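Local coordinates for protein-tyrosine-phosphatase (Shewanella sp., PDB 2Z72) that removes phosphate from phosphotyrosine in proteins as a cold-active phosphatase, probably by way of the two-zinc centre of a calcineurin-like phosphoesterase fold, at residues A[76-82]-A[303-308]; A[110-114]-A[204-208]; A[289-293]-A[313-317]. One frame throughout, in Å; residues are numbered along the deposited sequence. Where two conformers were deposited one is given.

Contact 1: A[76-82]-A[303-308]; sequences LSDVHGQ and VDSSIK. With ZN (zinc ion), chain B.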
loop_
_atom_site.group_PDB
_atom_site.type_symbol
_atom_site.label_atom_id
_atom_site.label_comp_id
_atom_site.label_asym_id
_atom_site.label_seq_id
_atom_site.Cartn_x
_atom_site.Cartn_y
_atom_site.Cartn_z
ATOM N N LEU A 76 -6.348 -5.834 -0.873
ATOM C CA LEU A 76 -5.367 -6.363 -1.823
ATOM C C LEU A 76 -4.013 -5.831 -1.429
ATOM O O LEU A 76 -3.885 -4.967 -0.573
ATOM C CB LEU A 76 -5.716 -6.077 -3.291
ATOM C CG LEU A 76 -5.634 -4.582 -3.707
ATOM C CD1 LEU A 76 -5.780 -4.477 -5.221
ATOM C CD2 LEU A 76 -6.704 -3.713 -3.083
ATOM N N SER A 77 -2.936 -6.333 -2.043
ATOM C CA SER A 77 -1.602 -6.022 -1.533
ATOM C C SER A 77 -0.523 -6.400 -2.519
ATOM O O SER A 77 -0.729 -7.136 -3.465
ATOM C CB SER A 77 -1.379 -6.889 -0.295
ATOM O OG SER A 77 -0.332 -6.389 0.515
ATOM N N ASP A 78 0.671 -5.878 -2.276
ATOM C CA ASP A 78 1.910 -6.322 -2.921
ATOM C C ASP A 78 1.832 -6.207 -4.439
ATOM O O ASP A 78 2.212 -7.087 -5.203
ATOM C CB ASP A 78 2.262 -7.752 -2.485
ATOM C CG ASP A 78 2.626 -7.807 -1.006
ATOM O OD1 ASP A 78 3.809 -7.685 -0.635
ATOM O OD2 ASP A 78 1.673 -7.918 -0.184
ATOM N N VAL A 79 1.371 -5.029 -4.896
ATOM C CA VAL A 79 1.350 -4.778 -6.335
ATOM C C VAL A 79 2.767 -4.751 -6.932
ATOM O O VAL A 79 2.930 -5.142 -8.077
ATOM C CB VAL A 79 0.556 -3.480 -6.582
ATOM C CG1 VAL A 79 0.680 -2.992 -8.005
ATOM C CG2 VAL A 79 -0.906 -3.645 -6.191
ATOM N N HIS A 80 3.750 -4.260 -6.180
ATOM C CA HIS A 80 5.155 -4.343 -6.624
ATOM C C HIS A 80 5.327 -3.836 -8.034
ATOM O O HIS A 80 5.851 -4.492 -8.937
ATOM C CB HIS A 80 5.689 -5.779 -6.444
ATOM C CG HIS A 80 6.010 -6.042 -5.000
ATOM N ND1 HIS A 80 6.901 -5.295 -4.295
ATOM C CD2 HIS A 80 5.593 -7.007 -4.138
ATOM C CE1 HIS A 80 6.986 -5.755 -3.057
ATOM N NE2 HIS A 80 6.191 -6.829 -2.904
ATOM N N GLY A 81 4.785 -2.642 -8.308
ATOM C CA GLY A 81 4.992 -1.969 -9.555
ATOM C C GLY A 81 4.278 -2.556 -10.757
ATOM O O GLY A 81 4.681 -2.214 -11.899
ATOM N N GLN A 82 3.284 -3.380 -10.581
ATOM C CA GLN A 82 2.530 -3.995 -11.689
ATOM C C GLN A 82 1.196 -3.266 -11.876
ATOM O O GLN A 82 0.137 -3.709 -11.446
ATOM C CB GLN A 82 2.358 -5.473 -11.442
ATOM C CG GLN A 82 3.661 -6.213 -11.395
ATOM C CD GLN A 82 4.408 -6.295 -12.706
ATOM O OE1 GLN A 82 5.664 -6.512 -12.680
ATOM N NE2 GLN A 82 3.773 -6.190 -13.824
ATOM N N VAL A 303 -3.689 -11.846 1.320
ATOM C CA VAL A 303 -4.083 -11.060 0.161
ATOM C C VAL A 303 -2.887 -10.595 -0.677
ATOM O O VAL A 303 -3.098 -9.758 -1.553
ATOM C CB VAL A 303 -5.007 -9.887 0.560
ATOM C CG1 VAL A 303 -6.295 -10.413 1.204
ATOM C CG2 VAL A 303 -4.337 -8.871 1.468
ATOM N N ASP A 304 -1.730 -11.181 -0.473
ATOM C CA ASP A 304 -0.685 -11.093 -1.496
ATOM C C ASP A 304 -0.964 -12.244 -2.444
ATOM O O ASP A 304 -0.671 -13.397 -2.092
ATOM C CB ASP A 304 0.696 -11.105 -0.908
ATOM C CG ASP A 304 1.805 -11.039 -1.961
ATOM O OD1 ASP A 304 2.961 -10.893 -1.534
ATOM O OD2 ASP A 304 1.474 -11.135 -3.178
ATOM N N SER A 305 -1.535 -11.945 -3.583
ATOM C CA SER A 305 -1.892 -12.919 -4.589
ATOM C C SER A 305 -0.929 -13.003 -5.738
ATOM O O SER A 305 -1.286 -13.401 -6.846
ATOM C CB SER A 305 -3.280 -12.537 -5.080
ATOM O OG SER A 305 -3.108 -11.288 -5.660
ATOM N N SER A 306 0.302 -12.590 -5.477
ATOM C CA SER A 306 1.375 -12.647 -6.472
ATOM C C SER A 306 1.164 -11.736 -7.671
ATOM O O SER A 306 1.645 -12.048 -8.768
ATOM C CB SER A 306 1.658 -14.095 -6.893
ATOM O OG SER A 306 2.127 -14.841 -5.754
ATOM N N ILE A 307 0.532 -10.586 -7.461
ATOM C CA ILE A 307 0.513 -9.559 -8.485
ATOM C C ILE A 307 1.949 -9.274 -8.955
ATOM O O ILE A 307 2.149 -8.908 -10.130
ATOM C CB ILE A 307 -0.210 -8.296 -7.956
ATOM C CG1 ILE A 307 -1.665 -8.565 -7.765
ATOM C CG2 ILE A 307 0.045 -7.101 -8.914
ATOM C CD1 ILE A 307 -2.411 -7.465 -6.997
ATOM N N LYS A 308 2.946 -9.394 -8.087
ATOM C CA LYS A 308 4.315 -9.065 -8.410
ATOM C C LYS A 308 4.838 -9.835 -9.601
ATOM O O LYS A 308 5.766 -9.367 -10.228
ATOM C CB LYS A 308 5.248 -9.296 -7.211
ATOM C CG LYS A 308 5.450 -10.787 -6.877
ATOM C CD LYS A 308 6.166 -11.029 -5.607
ATOM C CE LYS A 308 6.413 -12.509 -5.363
ATOM N NZ LYS A 308 7.132 -12.768 -4.108
HETATM ZN ZN ZN B . 5.718 -7.748 -1.183
HETATM O O HOH W 1 -0.483 -9.571 -4.764
HETATM O O HOH W 2 2.806 -9.769 -5.199
HETATM O O HOH W 3 6.873 -6.888 -10.080
HETATM O O HOH W 4 5.390 -9.627 -2.104
HETATM O O HOH W 5 6.668 -8.472 0.391
#
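Ile307 gives up more surface here than any other residue. Its side chain pushes into the loop that follows strand 72-76: CG2 lies 3.6 Å from Val79 O and 3.8 Å from Gln82 CB, while CD1 reaches Val79 CG2 at 4.2 Å. Lys308, next in line, lays its CB 3.6 Å from His80 CB, and its chain then runs off to Ser288, to which NZ is hydrogen-bonded. The polar link between the segments is carried by water. Water 1 joins Ser77 O (2.8 Å) to Ile307 N (3.1 Å), and water 2 joins Asp78 O (2.7 Å) to Lys308 N (2.9 Å); both also bond Asp304 OD2, which closes an Asx turn by accepting from Ser306 N. Asp78 and Val303 follow with equal buried area. Asp78 OD1 and His80 NE2 each bind the chain B zinc at 2.0 Å, joined by Asp114; His80 ND1 is hydrogen-bonded to Phe116 O. Asp304 OD1, which also bonds Ser288, accepts from metal-bound water 4 at 2.8 Å, making Asp304 a second-shell residue despite the like charge of Asp78, whose OD2 is 3.5 Å from Asp304 OD1. Asp78 and His80, followed by Gly81, form the Asp-X-His-Gly motif of calcineurin-like phosphoesterases.

Contact 2: A[110-114]-A[204-208]; sequences VMTGD and LYMHG. With ZN (zinc ion), chain C; ZN (zinc ion), chain B.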
loop_
_atom_site.group_PDB
_atom_site.type_symbol
_atom_site.label_atom_id
_atom_site.label_comp_id
_atom_site.label_asym_id
_atom_site.label_seq_id
_atom_site.Cartn_x
_atom_site.Cartn_y
_atom_site.Cartn_z
ATOM N N VAL A 110 -8.492 -1.378 1.374
ATOM C CA VAL A 110 -7.275 -1.473 2.155
ATOM C C VAL A 110 -6.221 -2.100 1.231
ATOM O O VAL A 110 -6.353 -3.256 0.844
ATOM C CB VAL A 110 -7.401 -2.307 3.425
ATOM C CG1 VAL A 110 -6.145 -2.175 4.245
ATOM C CG2 VAL A 110 -8.626 -1.865 4.249
ATOM N N MET A 111 -5.222 -1.319 0.885
ATOM C CA MET A 111 -4.067 -1.863 0.154
ATOM C C MET A 111 -2.945 -2.006 1.159
ATOM O O MET A 111 -2.380 -1.019 1.619
ATOM C CB MET A 111 -3.680 -0.919 -1.008
ATOM C CG MET A 111 -2.414 -1.437 -1.715
ATOM S SD MET A 111 -2.077 -0.617 -3.288
ATOM C CE MET A 111 -3.360 -1.298 -4.320
ATOM N N THR A 112 -2.669 -3.238 1.554
ATOM C CA THR A 112 -1.792 -3.506 2.702
ATOM C C THR A 112 -0.311 -3.492 2.350
ATOM O O THR A 112 0.430 -4.391 2.783
ATOM C CB THR A 112 -2.172 -4.825 3.394
ATOM O OG1 THR A 112 -2.134 -5.893 2.486
ATOM C CG2 THR A 112 -3.625 -4.773 3.925
ATOM N N GLY A 113 0.134 -2.466 1.613
ATOM C CA GLY A 113 1.564 -2.244 1.403
ATOM C C GLY A 113 2.153 -2.824 0.126
ATOM O O GLY A 113 1.527 -3.536 -0.648
ATOM N N ASP A 114 3.402 -2.440 -0.078
ATOM C CA ASP A 114 4.288 -2.975 -1.132
ATOM C C ASP A 114 3.838 -2.661 -2.526
ATOM O O ASP A 114 3.785 -3.486 -3.436
ATOM C CB ASP A 114 4.563 -4.471 -0.939
ATOM C CG ASP A 114 5.661 -4.764 0.052
ATOM O OD1 ASP A 114 6.070 -6.018 0.076
ATOM O OD2 ASP A 114 6.096 -3.875 0.790
ATOM N N LEU A 204 -8.434 -6.858 11.472
ATOM C CA LEU A 204 -7.143 -6.139 11.571
ATOM C C LEU A 204 -6.375 -6.314 10.272
ATOM O O LEU A 204 -6.341 -7.427 9.746
ATOM C CB LEU A 204 -6.341 -6.673 12.746
ATOM C CG LEU A 204 -5.245 -5.756 13.339
ATOM C CD1 LEU A 204 -5.856 -4.577 14.064
ATOM C CD2 LEU A 204 -4.382 -6.568 14.298
ATOM N N TYR A 205 -5.736 -5.252 9.797
ATOM C CA TYR A 205 -5.037 -5.230 8.502
ATOM C C TYR A 205 -3.624 -4.694 8.734
ATOM O O TYR A 205 -3.427 -3.628 9.310
ATOM C CB TYR A 205 -5.722 -4.281 7.546
ATOM C CG TYR A 205 -7.130 -4.619 7.179
ATOM C CD1 TYR A 205 -8.184 -4.265 8.001
ATOM C CD2 TYR A 205 -7.417 -5.290 5.997
ATOM C CE1 TYR A 205 -9.497 -4.565 7.687
ATOM C CE2 TYR A 205 -8.722 -5.610 5.688
ATOM C CZ TYR A 205 -9.791 -5.236 6.519
ATOM O OH TYR A 205 -11.060 -5.599 6.166
ATOM N N MET A 206 -2.629 -5.382 8.170
ATOM C CA MET A 206 -1.266 -4.894 8.109
ATOM C C MET A 206 -0.506 -5.737 7.081
ATOM O O MET A 206 -0.970 -6.743 6.584
ATOM C CB MET A 206 -0.624 -4.926 9.488
ATOM C CG MET A 206 -0.112 -6.231 10.070
ATOM S SD MET A 206 -1.346 -7.521 10.335
ATOM C CE MET A 206 -2.500 -6.602 11.373
ATOM N N HIS A 207 0.720 -5.278 6.792
ATOM C CA HIS A 207 1.439 -5.912 5.699
ATOM C C HIS A 207 1.903 -7.333 5.999
ATOM O O HIS A 207 1.652 -8.243 5.194
ATOM C CB HIS A 207 2.621 -5.014 5.329
ATOM C CG HIS A 207 3.370 -5.559 4.157
ATOM N ND1 HIS A 207 2.780 -5.625 2.911
ATOM C CD2 HIS A 207 4.603 -6.071 4.017
ATOM C CE1 HIS A 207 3.622 -6.183 2.080
ATOM N NE2 HIS A 207 4.786 -6.472 2.696
ATOM N N GLY A 208 2.596 -7.539 7.103
ATOM C CA GLY A 208 3.229 -8.810 7.439
ATOM C C GLY A 208 2.422 -9.649 8.389
ATOM O O GLY A 208 1.960 -10.759 8.080
HETATM ZN ZN ZN C . 6.453 -7.287 1.938
HETATM ZN ZN ZN B . 5.718 -7.748 -1.183
HETATM O O HOH W 4 5.390 -9.627 -2.104
HETATM O O HOH W 5 6.668 -8.472 0.391
#
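Strand 203-206 enters with Tyr205, whose ring lies between strand 72-76 of one sheet and strands 197-200 and 281-284 of the other. Val110 CG2 makes a CH-pi contact over one face, 4.0 Å from the centroid of the Tyr205 ring and 11° off its normal; Thr112 CG2 sits at the ring edge. Met206 turns its side chain away, toward strand 281-284, and meets the other segment through its backbone, its O lying 3.9 Å from Thr112 CB. At His207 the touching parts, which run nearly parallel (8° between end-to-end directions), come to the metals. His207 ND1 donates to Thr112 O at 2.7 Å (159°), which orients the imidazole so that NE2 can bind the zinc of chain C at 2.0 Å. Thr112, which offers this carbonyl, is the centre of an inverse gamma turn. Gly113 suits the tight space beside the ring, since a CB there would fall 2.9 Å from His207 ND1. Asp114 OD1 stands 3.0 Å from His207 NE2 because both bind the chain C zinc. Asp114 OD1 bridges the ions, 2.3 Å from the chain C zinc and 2.2 Å from the chain B zinc, while Asp114 OD2 accepts from His150 N. Water 5 spans the same pair at 2.0 Å each. With Asn149 and His286 completing the chain C site, this is the carboxylate-bridged dinuclear centre of calcineurin-like phosphoesterases, built where strands of the sandwich give way to loops.

Contact 3: A[289-293]-A[313-317]; sequences QERVL and GELLL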
loop_
_atom_site.group_PDB
_atom_site.type_symbol
_atom_site.label_atom_id
_atom_site.label_comp_id
_atom_site.label_asym_id
_atom_site.label_seq_id
_atom_site.Cartn_x
_atom_site.Cartn_y
_atom_site.Cartn_z
ATOM N N GLN A 289 1.106 -15.620 -2.170
ATOM C CA GLN A 289 0.285 -16.811 -2.433
ATOM C C GLN A 289 -0.195 -16.873 -3.881
ATOM O O GLN A 289 -0.137 -15.882 -4.617
ATOM C CB GLN A 289 -0.955 -16.792 -1.516
ATOM C CG GLN A 289 -0.620 -16.640 -0.061
ATOM C CD GLN A 289 0.343 -17.663 0.465
ATOM O OE1 GLN A 289 1.342 -17.346 1.163
ATOM N NE2 GLN A 289 0.047 -18.875 0.147
ATOM N N GLU A 290 -0.670 -18.024 -4.307
ATOM C CA GLU A 290 -1.146 -18.191 -5.680
ATOM C C GLU A 290 -2.497 -17.546 -5.905
ATOM O O GLU A 290 -2.928 -17.400 -7.046
ATOM C CB GLU A 290 -1.230 -19.690 -6.014
ATOM C CG GLU A 290 0.129 -20.373 -5.944
ATOM C CD GLU A 290 0.080 -21.847 -6.315
ATOM O OE1 GLU A 290 1.055 -22.590 -6.058
ATOM O OE2 GLU A 290 -0.906 -22.336 -6.896
ATOM N N ARG A 291 -3.191 -17.201 -4.796
ATOM C CA ARG A 291 -4.555 -16.695 -4.835
ATOM C C ARG A 291 -4.841 -16.071 -3.496
ATOM O O ARG A 291 -4.087 -16.293 -2.540
ATOM C CB ARG A 291 -5.628 -17.779 -5.128
ATOM C CG ARG A 291 -5.586 -18.964 -4.190
ATOM C CD ARG A 291 -6.709 -19.965 -4.462
ATOM N NE ARG A 291 -6.789 -20.849 -3.289
ATOM C CZ ARG A 291 -5.977 -21.876 -3.085
ATOM N NH1 ARG A 291 -5.023 -22.202 -3.987
ATOM N NH2 ARG A 291 -6.156 -22.545 -1.968
ATOM N N VAL A 292 -5.901 -15.283 -3.391
ATOM C CA VAL A 292 -6.412 -14.874 -2.058
ATOM C C VAL A 292 -6.920 -16.157 -1.368
ATOM O O VAL A 292 -7.616 -16.950 -1.969
ATOM C CB VAL A 292 -7.492 -13.834 -2.209
ATOM C CG1 VAL A 292 -8.391 -13.734 -0.959
ATOM C CG2 VAL A 292 -6.911 -12.471 -2.534
ATOM N N LEU A 293 -6.490 -16.368 -0.136
ATOM C CA LEU A 293 -6.888 -17.612 0.522
ATOM C C LEU A 293 -6.902 -17.351 2.019
ATOM O O LEU A 293 -6.190 -16.504 2.574
ATOM C CB LEU A 293 -5.958 -18.720 0.162
ATOM C CG LEU A 293 -4.467 -18.510 0.416
ATOM C CD1 LEU A 293 -4.020 -18.768 1.839
ATOM C CD2 LEU A 293 -3.772 -19.469 -0.545
ATOM N N GLY A 313 -3.907 -11.149 -10.454
ATOM C CA GLY A 313 -4.071 -10.948 -9.040
ATOM C C GLY A 313 -5.523 -11.109 -8.688
ATOM O O GLY A 313 -6.382 -11.273 -9.532
ATOM N N GLU A 314 -5.889 -11.039 -7.437
ATOM C CA GLU A 314 -7.094 -11.239 -6.769
ATOM C C GLU A 314 -7.226 -10.265 -5.611
ATOM O O GLU A 314 -6.257 -9.671 -5.111
ATOM C CB GLU A 314 -7.229 -12.687 -6.215
ATOM C CG GLU A 314 -7.053 -13.703 -7.349
ATOM C CD GLU A 314 -7.464 -15.118 -6.933
ATOM O OE1 GLU A 314 -7.488 -15.992 -7.844
ATOM O OE2 GLU A 314 -7.667 -15.370 -5.719
ATOM N N LEU A 315 -8.470 -10.137 -5.168
ATOM C CA LEU A 315 -8.785 -9.308 -3.991
ATOM C C LEU A 315 -9.700 -10.063 -3.073
ATOM O O LEU A 315 -10.288 -11.110 -3.395
ATOM C CB LEU A 315 -9.308 -7.955 -4.443
ATOM C CG LEU A 315 -10.509 -7.913 -5.396
ATOM C CD1 LEU A 315 -11.833 -8.206 -4.711
ATOM C CD2 LEU A 315 -10.561 -6.520 -6.042
ATOM N N LEU A 316 -9.881 -9.487 -1.883
ATOM C CA LEU A 316 -10.803 -9.933 -0.869
ATOM C C LEU A 316 -11.894 -8.889 -0.709
ATOM O O LEU A 316 -11.590 -7.700 -0.581
ATOM C CB LEU A 316 -10.053 -10.113 0.462
ATOM C CG LEU A 316 -10.913 -10.385 1.696
ATOM C CD1 LEU A 316 -11.578 -11.768 1.584
ATOM C CD2 LEU A 316 -10.073 -10.293 2.945
ATOM N N LEU A 317 -13.126 -9.336 -0.697
ATOM C CA LEU A 317 -14.280 -8.503 -0.449
ATOM C C LEU A 317 -14.901 -8.930 0.868
ATOM O O LEU A 317 -15.153 -10.119 1.066
ATOM C CB LEU A 317 -15.274 -8.616 -1.572
ATOM C CG LEU A 317 -16.607 -7.894 -1.465
ATOM C CD1 LEU A 317 -16.466 -6.412 -1.354
ATOM C CD2 LEU A 317 -17.462 -8.316 -2.710
HETATM O O HOH W 6 -5.262 -17.289 -8.975
#
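A side-chain-to-backbone hydrogen bond and a small apolar patch join the loop leading into strand 293-295 to Glu314, just ahead of strand 315-319, and the first residues of that strand. Val292 N donates to Glu314 OE2 at 2.9 Å (147°), and Arg291 CB lies 3.2 Å from the same Glu314 OE2, while the Arg291 guanidinium leads away from the segment. Water 6 adds a second, solvent-mediated link, bonding Glu290 O at 3.0 Å and Glu314 OE1 at 2.8 Å. The carboxylate of Glu314 is further paired with Arg325 of strand 322-326 in a salt bridge through OE1. Strand 293-295 is an outermost strand of one sheet and strand 315-319 belongs to the other, so the contact bridges the two sheets of the beta sandwich that forms the core of this phosphoesterase fold. Beneath the polar link, Val292 points toward the neighbouring segment: its CG2 is 3.7 Å from Glu314 CB and likewise 3.7 Å from Leu315 C, and its CG1 is 4.2 Å from Leu316 CB. Ile301 of strand 300-302 touches both Val292 and Leu316. The metals are remote, the Val292 side chain lying about 14 Å from a zinc ion.

Overall arrangement
From the N terminus, the chain first lays down 76-82, the opening end of contact 1, and then 110-114. Contact 2 closes when 204-208 arrives, so its loop falls wholly within the larger one of contact 1. Contact 3 begins at 289-293, before contact 1 is shut by 303-308, and ends beyond it at 313-317: the two cross. Contacts 2 and 3 follow in series without touching. Contacts 1 and 2 share the chain B zinc and gather the loops after strands 72-76, 300-302, 108-111 and 203-206 at the zinc centre; contact 3 joins the two sheets farther off, between the loop before strand 293-295 and strand 315-319, meeting contact 1 through Gln289 O and Ser306 OG (2.7 Å).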